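Local coordinates for protein-arginine-phosphatase (Geobacillus stearothermophilus, PDB 4PIC) that removes the phosphate from phosphoarginine residues in proteins, returning them to arginine, and has almost no activity against phosphotyrosine peptides, at residues 32-37 with 73-78; 105-110 with 141-146. All blocks are in the same frame, centred on the assembly; numbering follows the deposited sequence.

How the contacts relate
The two contacts lie at the surface of one low molecular weight phosphatase domain, with centres about 16 Å apart, and follow one another in series along the chain. Contact 1 joins strand 31-37, an outermost strand of the four-stranded parallel sheet, to the end of helix 70-75. Its second segment then enters the inner strand 78-81. Contact 2 pairs helix 104-109, which directly follows the other outermost strand, 101-103, with the long helix 123-150. The two meet where His78 CD2 lies 3.4 Å from Phe107 CZ, with the two rings steeply inclined. Packing thus runs from the start of strand 78-81 through Phe107 to helix 104-109 and on to helix 123-150.

Contact 1 (32-37 with 73-78)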
loop_
_atom_site.group_PDB
_atom_site.type_symbol
_atom_site.label_atom_id
_atom_site.label_comp_id
_atom_site.label_asym_id
_atom_site.label_seq_id
_atom_site.Cartn_x
_atom_site.Cartn_y
_atom_site.Cartn_z
ATOM N N GLU A 32 2.831 -15.694 20.025
ATOM C CA GLU A 32 2.216 -14.374 20.124
ATOM C C GLU A 32 1.749 -13.949 18.732
ATOM O O GLU A 32 2.365 -14.317 17.727
ATOM C CB GLU A 32 3.202 -13.350 20.693
ATOM C CG GLU A 32 3.691 -13.688 22.103
ATOM C CD GLU A 32 4.798 -12.762 22.571
ATOM O OE1 GLU A 32 4.742 -11.556 22.247
ATOM O OE2 GLU A 32 5.729 -13.239 23.256
ATOM N N VAL A 33 0.657 -13.193 18.692
ATOM C CA VAL A 33 -0.014 -12.842 17.444
ATOM C C VAL A 33 -0.287 -11.341 17.384
ATOM O O VAL A 33 -0.758 -10.759 18.364
ATOM C CB VAL A 33 -1.366 -13.572 17.337
ATOM C CG1 VAL A 33 -1.953 -13.390 15.937
ATOM C CG2 VAL A 33 -1.203 -15.049 17.686
ATOM N N LYS A 34 0.004 -10.724 16.237
ATOM C CA LYS A 34 -0.379 -9.346 15.969
ATOM C C LYS A 34 -0.853 -9.268 14.534
ATOM O O LYS A 34 -0.647 -10.193 13.745
ATOM C CB LYS A 34 0.802 -8.383 16.158
ATOM C CG LYS A 34 1.294 -8.208 17.598
ATOM C CD LYS A 34 2.518 -7.278 17.639
ATOM C CE LYS A 34 3.061 -7.086 19.056
ATOM N NZ LYS A 34 2.266 -6.117 19.863
ATOM N N SER A 35 -1.481 -8.154 14.187
ATOM C CA SER A 35 -1.797 -7.871 12.796
ATOM C C SER A 35 -1.584 -6.396 12.511
ATOM O O SER A 35 -1.609 -5.550 13.424
ATOM C CB SER A 35 -3.223 -8.296 12.442
ATOM O OG SER A 35 -4.172 -7.484 13.101
ATOM N N ALA A 36 -1.337 -6.096 11.244
ATOM C CA ALA A 36 -1.175 -4.719 10.819
ATOM C C ALA A 36 -1.522 -4.624 9.349
ATOM O O ALA A 36 -1.683 -5.644 8.668
ATOM C CB ALA A 36 0.236 -4.247 11.081
ATOM N N GLY A 37 -1.672 -3.392 8.872
ATOM C CA GLY A 37 -2.024 -3.148 7.486
ATOM C C GLY A 37 -0.995 -2.311 6.752
ATOM O O GLY A 37 -0.406 -1.388 7.317
ATOM N N ILE A 73 7.779 -5.363 11.846
ATOM C CA ILE A 73 8.640 -6.228 11.054
ATOM C C ILE A 73 9.752 -6.826 11.918
ATOM O O ILE A 73 10.019 -8.031 11.857
ATOM C CB ILE A 73 9.249 -5.453 9.871
ATOM C CG1 ILE A 73 8.146 -4.950 8.934
ATOM C CG2 ILE A 73 10.273 -6.305 9.127
ATOM C CD1 ILE A 73 7.379 -6.057 8.229
ATOM N N ASP A 74 10.369 -5.989 12.751
ATOM C CA ASP A 74 11.442 -6.439 13.631
ATOM C C ASP A 74 10.942 -7.337 14.762
ATOM O O ASP A 74 11.667 -8.213 15.227
ATOM C CB ASP A 74 12.193 -5.245 14.220
ATOM C CG ASP A 74 12.949 -4.461 13.175
ATOM O OD1 ASP A 74 13.176 -5.005 12.074
ATOM O OD2 ASP A 74 13.323 -3.304 13.466
ATOM N N TRP A 75 9.711 -7.108 15.203
ATOM C CA TRP A 75 9.091 -7.940 16.239
ATOM C C TRP A 75 8.810 -9.358 15.737
ATOM O O TRP A 75 9.059 -10.346 16.438
ATOM C CB TRP A 75 7.792 -7.282 16.706
ATOM C CG TRP A 75 6.934 -8.105 17.623
ATOM C CD1 TRP A 75 6.983 -8.136 18.990
ATOM C CD2 TRP A 75 5.857 -8.979 17.243
ATOM N NE1 TRP A 75 6.019 -8.983 19.481
ATOM C CE2 TRP A 75 5.319 -9.520 18.431
ATOM C CE3 TRP A 75 5.309 -9.370 16.014
ATOM C CZ2 TRP A 75 4.253 -10.422 18.428
ATOM C CZ3 TRP A 75 4.249 -10.267 16.014
ATOM C CH2 TRP A 75 3.736 -10.788 17.213
ATOM N N ALA A 76 8.315 -9.455 14.508
ATOM C CA ALA A 76 7.850 -10.726 13.957
ATOM C C ALA A 76 8.961 -11.743 13.726
ATOM O O ALA A 76 10.053 -11.395 13.276
ATOM C CB ALA A 76 7.099 -10.470 12.652
ATOM N N THR A 77 8.677 -13.006 14.048
ATOM C CA THR A 77 9.494 -14.102 13.559
ATOM C C THR A 77 8.987 -14.528 12.183
ATOM O O THR A 77 9.748 -15.019 11.351
ATOM C CB THR A 77 9.478 -15.308 14.516
ATOM O OG1 THR A 77 8.134 -15.788 14.668
ATOM C CG2 THR A 77 10.023 -14.909 15.886
ATOM N N HIS A 78 7.688 -14.344 11.954
ATOM C CA HIS A 78 7.076 -14.686 10.670
ATOM C C HIS A 78 6.054 -13.632 10.313
ATOM O O HIS A 78 5.174 -13.320 11.129
ATOM C CB HIS A 78 6.353 -16.037 10.738
ATOM C CG HIS A 78 7.234 -17.172 11.151
ATOM N ND1 HIS A 78 7.734 -17.297 12.428
ATOM C CD2 HIS A 78 7.696 -18.238 10.457
ATOM C CE1 HIS A 78 8.477 -18.386 12.501
ATOM N NE2 HIS A 78 8.467 -18.980 11.320
#
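Lys34 lies over one face of the Trp75 indole, its aliphatic chain crossing the ring system obliquely. With CG beside the backbone N (chi1 -68°), the extended chain leads from CB and CG near the outer rim of the benzene ring, past CD over its middle, to CE over the CE2 end of the fusion bond. Lys34 CD sits almost exactly above the Trp75 six-membered ring, 3.5 Å from its centroid, as a CH-pi contact. Farther along, Lys34 CE comes within 3.4 Å of Trp75 CE2, and there the chain bends (chi4 -79°), lifting the ammonium above the indole. Lys34 NZ ends 5.0 Å from the centroid of the Trp75 five-membered ring, a cation-pi contact over the face. Glu32 adds a smaller touch, its CB 3.8 Å from Trp75 CZ2. Its carboxylate is inclined to the ring, and Glu32 OE1 stays 4.0 Å from Trp75 NE1, too far for a hydrogen bond. Trp75 replaced by an alanine would probably leave the Lys34 methylenes without the surface they lie on and the ammonium free to swing.

Trp75 ends helix 70-75, where its carbonyl accepts a hydrogen bond from Arg4. On strand 31-37 side chains alternate: Glu32 and Lys34 point to the indole, whereas Val33 and Ser35 face away and pack on helix 15-25. Ser35 OG also bonds Asn12, a residue of the phosphate-binding loop that probably contacts substrate. Helices on both faces of a parallel sheet, with this strand at its edge, are characteristic of the low molecular weight phosphatase fold.

Contact 2 (105-110 with 141-146); sequences KQFVSG and AEKLQT
The ammonium nitrogen of Lys143 donates a hydrogen bond of 2.8 Å from NZ to a water, which in turn makes a weak, long bond to the Phe107 carbonyl oxygen, bridging helices 104-109 and 123-150. The same lysine lies over a face of the Phe107 ring, toward its rim. Its chain is extended from the backbone outward and bends only at the last torsion (chi4 75°), which turns NZ up from the ring while CE stays close to it. Lys143 CE approaches Phe107 CZ to 3.5 Å, a CH-pi contact. Higher above the face, Lys143 NZ is 5.0 Å from the centroid of the Phe107 ring, in cation-pi geometry. The side chains of Phe107 and Val108 also pack on Leu140 of helix 123-150, and the Phe107 ring meets Phe102.

Within helix 104-109, Lys105 O is gripped twice: Ser109 N and Ser109 OG reach it from opposite faces of its plane, the hydroxyl at 2.6 Å. Glu142 O is held likewise by Thr146. Across the helices, the lysine's methylenes shield the aromatic ring while its ammonium keeps a water, an arrangement likely to let it remain charged, with the ring adding a modest electrostatic attraction.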
loop_
_atom_site.group_PDB
_atom_site.type_symbol
_atom_site.label_atom_id
_atom_site.label_comp_id
_atom_site.label_asym_id
_atom_site.label_seq_id
_atom_site.Cartn_x
_atom_site.Cartn_y
_atom_site.Cartn_z
ATOM N N LYS A 105 -0.784 -19.012 2.972
ATOM C CA LYS A 105 -0.966 -20.237 2.200
ATOM C C LYS A 105 0.356 -20.921 1.864
ATOM O O LYS A 105 0.496 -22.134 2.045
ATOM C CB LYS A 105 -1.747 -19.938 0.921
ATOM C CG LYS A 105 -1.964 -21.148 0.023
ATOM C CD LYS A 105 -2.904 -22.148 0.683
ATOM C CE LYS A 105 -3.345 -23.232 -0.296
ATOM N NZ LYS A 105 -4.363 -24.156 0.296
ATOM N N GLN A 106 1.326 -20.152 1.377
ATOM C CA GLN A 106 2.610 -20.744 1.006
ATOM C C GLN A 106 3.326 -21.303 2.229
ATOM O O GLN A 106 3.944 -22.367 2.162
ATOM C CB GLN A 106 3.494 -19.744 0.240
ATOM C CG GLN A 106 4.330 -18.814 1.108
ATOM C CD GLN A 106 5.315 -17.973 0.301
ATOM O OE1 GLN A 106 5.059 -16.804 0.007
ATOM N NE2 GLN A 106 6.452 -18.572 -0.054
ATOM N N PHE A 107 3.204 -20.618 3.363
ATOM C CA PHE A 107 3.920 -21.035 4.560
ATOM C C PHE A 107 3.429 -22.361 5.139
ATOM O O PHE A 107 4.223 -23.153 5.673
ATOM C CB PHE A 107 3.856 -19.952 5.633
ATOM C CG PHE A 107 4.664 -20.279 6.845
ATOM C CD1 PHE A 107 6.048 -20.283 6.786
ATOM C CD2 PHE A 107 4.046 -20.595 8.043
ATOM C CE1 PHE A 107 6.802 -20.589 7.899
ATOM C CE2 PHE A 107 4.795 -20.907 9.164
ATOM C CZ PHE A 107 6.178 -20.907 9.092
ATOM N N VAL A 108 2.127 -22.614 5.047
ATOM C CA VAL A 108 1.597 -23.843 5.624
ATOM C C VAL A 108 1.336 -24.953 4.601
ATOM O O VAL A 108 1.149 -26.101 4.986
ATOM C CB VAL A 108 0.318 -23.587 6.447
ATOM C CG1 VAL A 108 0.600 -22.632 7.600
ATOM C CG2 VAL A 108 -0.758 -23.025 5.558
ATOM N N SER A 109 1.329 -24.630 3.311
ATOM C CA SER A 109 0.924 -25.615 2.299
ATOM C C SER A 109 1.954 -25.887 1.203
ATOM O O SER A 109 1.864 -26.899 0.507
ATOM C CB SER A 109 -0.393 -25.198 1.636
ATOM O OG SER A 109 -0.169 -24.222 0.624
ATOM N N GLY A 110 2.903 -24.979 1.014
ATOM C CA GLY A 110 3.895 -25.153 -0.037
ATOM C C GLY A 110 3.429 -24.789 -1.440
ATOM O O GLY A 110 4.228 -24.768 -2.381
ATOM N N ALA A 141 -1.094 -23.979 13.297
ATOM C CA ALA A 141 -0.964 -24.418 14.685
ATOM C C ALA A 141 -0.231 -25.751 14.765
ATOM O O ALA A 141 0.695 -25.923 15.565
ATOM C CB ALA A 141 -2.326 -24.526 15.339
ATOM N N GLU A 142 -0.645 -26.688 13.923
ATOM C CA GLU A 142 -0.015 -28.003 13.896
ATOM C C GLU A 142 1.457 -27.917 13.530
ATOM O O GLU A 142 2.296 -28.602 14.124
ATOM C CB GLU A 142 -0.746 -28.925 12.924
ATOM C CG GLU A 142 -2.167 -29.248 13.340
ATOM C CD GLU A 142 -2.858 -30.182 12.368
ATOM O OE1 GLU A 142 -2.633 -30.042 11.144
ATOM O OE2 GLU A 142 -3.624 -31.054 12.831
ATOM N N LYS A 143 1.772 -27.074 12.556
ATOM C CA LYS A 143 3.150 -26.892 12.108
ATOM C C LYS A 143 4.023 -26.341 13.233
ATOM O O LYS A 143 5.101 -26.874 13.505
ATOM C CB LYS A 143 3.195 -25.977 10.882
ATOM C CG LYS A 143 4.592 -25.750 10.310
ATOM C CD LYS A 143 4.552 -24.756 9.153
ATOM C CE LYS A 143 5.949 -24.378 8.683
ATOM N NZ LYS A 143 6.604 -25.449 7.887
ATOM N N LEU A 144 3.558 -25.298 13.909
ATOM C CA LEU A 144 4.357 -24.675 14.965
ATOM C C LEU A 144 4.536 -25.618 16.151
ATOM O O LEU A 144 5.644 -25.778 16.668
ATOM C CB LEU A 144 3.723 -23.369 15.450
ATOM C CG LEU A 144 3.466 -22.273 14.414
ATOM C CD1 LEU A 144 2.950 -21.010 15.082
ATOM C CD2 LEU A 144 4.707 -21.981 13.606
ATOM N N GLN A 145 3.452 -26.258 16.573
ATOM C CA GLN A 145 3.525 -27.154 17.726
ATOM C C GLN A 145 4.357 -28.402 17.444
ATOM O O GLN A 145 5.028 -28.924 18.342
ATOM C CB GLN A 145 2.129 -27.526 18.208
ATOM C CG GLN A 145 1.376 -26.328 18.788
ATOM C CD GLN A 145 0.171 -26.732 19.609
ATOM O OE1 GLN A 145 -0.622 -27.570 19.186
ATOM N NE2 GLN A 145 0.029 -26.133 20.786
ATOM N N THR A 146 4.301 -28.899 16.213
ATOM C CA THR A 146 5.159 -30.019 15.831
ATOM C C THR A 146 6.636 -29.637 15.966
ATOM O O THR A 146 7.449 -30.427 16.467
ATOM C CB THR A 146 4.876 -30.497 14.396
ATOM O OG1 THR A 146 3.550 -31.032 14.308
ATOM C CG2 THR A 146 5.892 -31.559 13.964
HETATM O O HOH W 1 5.344 -26.329 5.539
#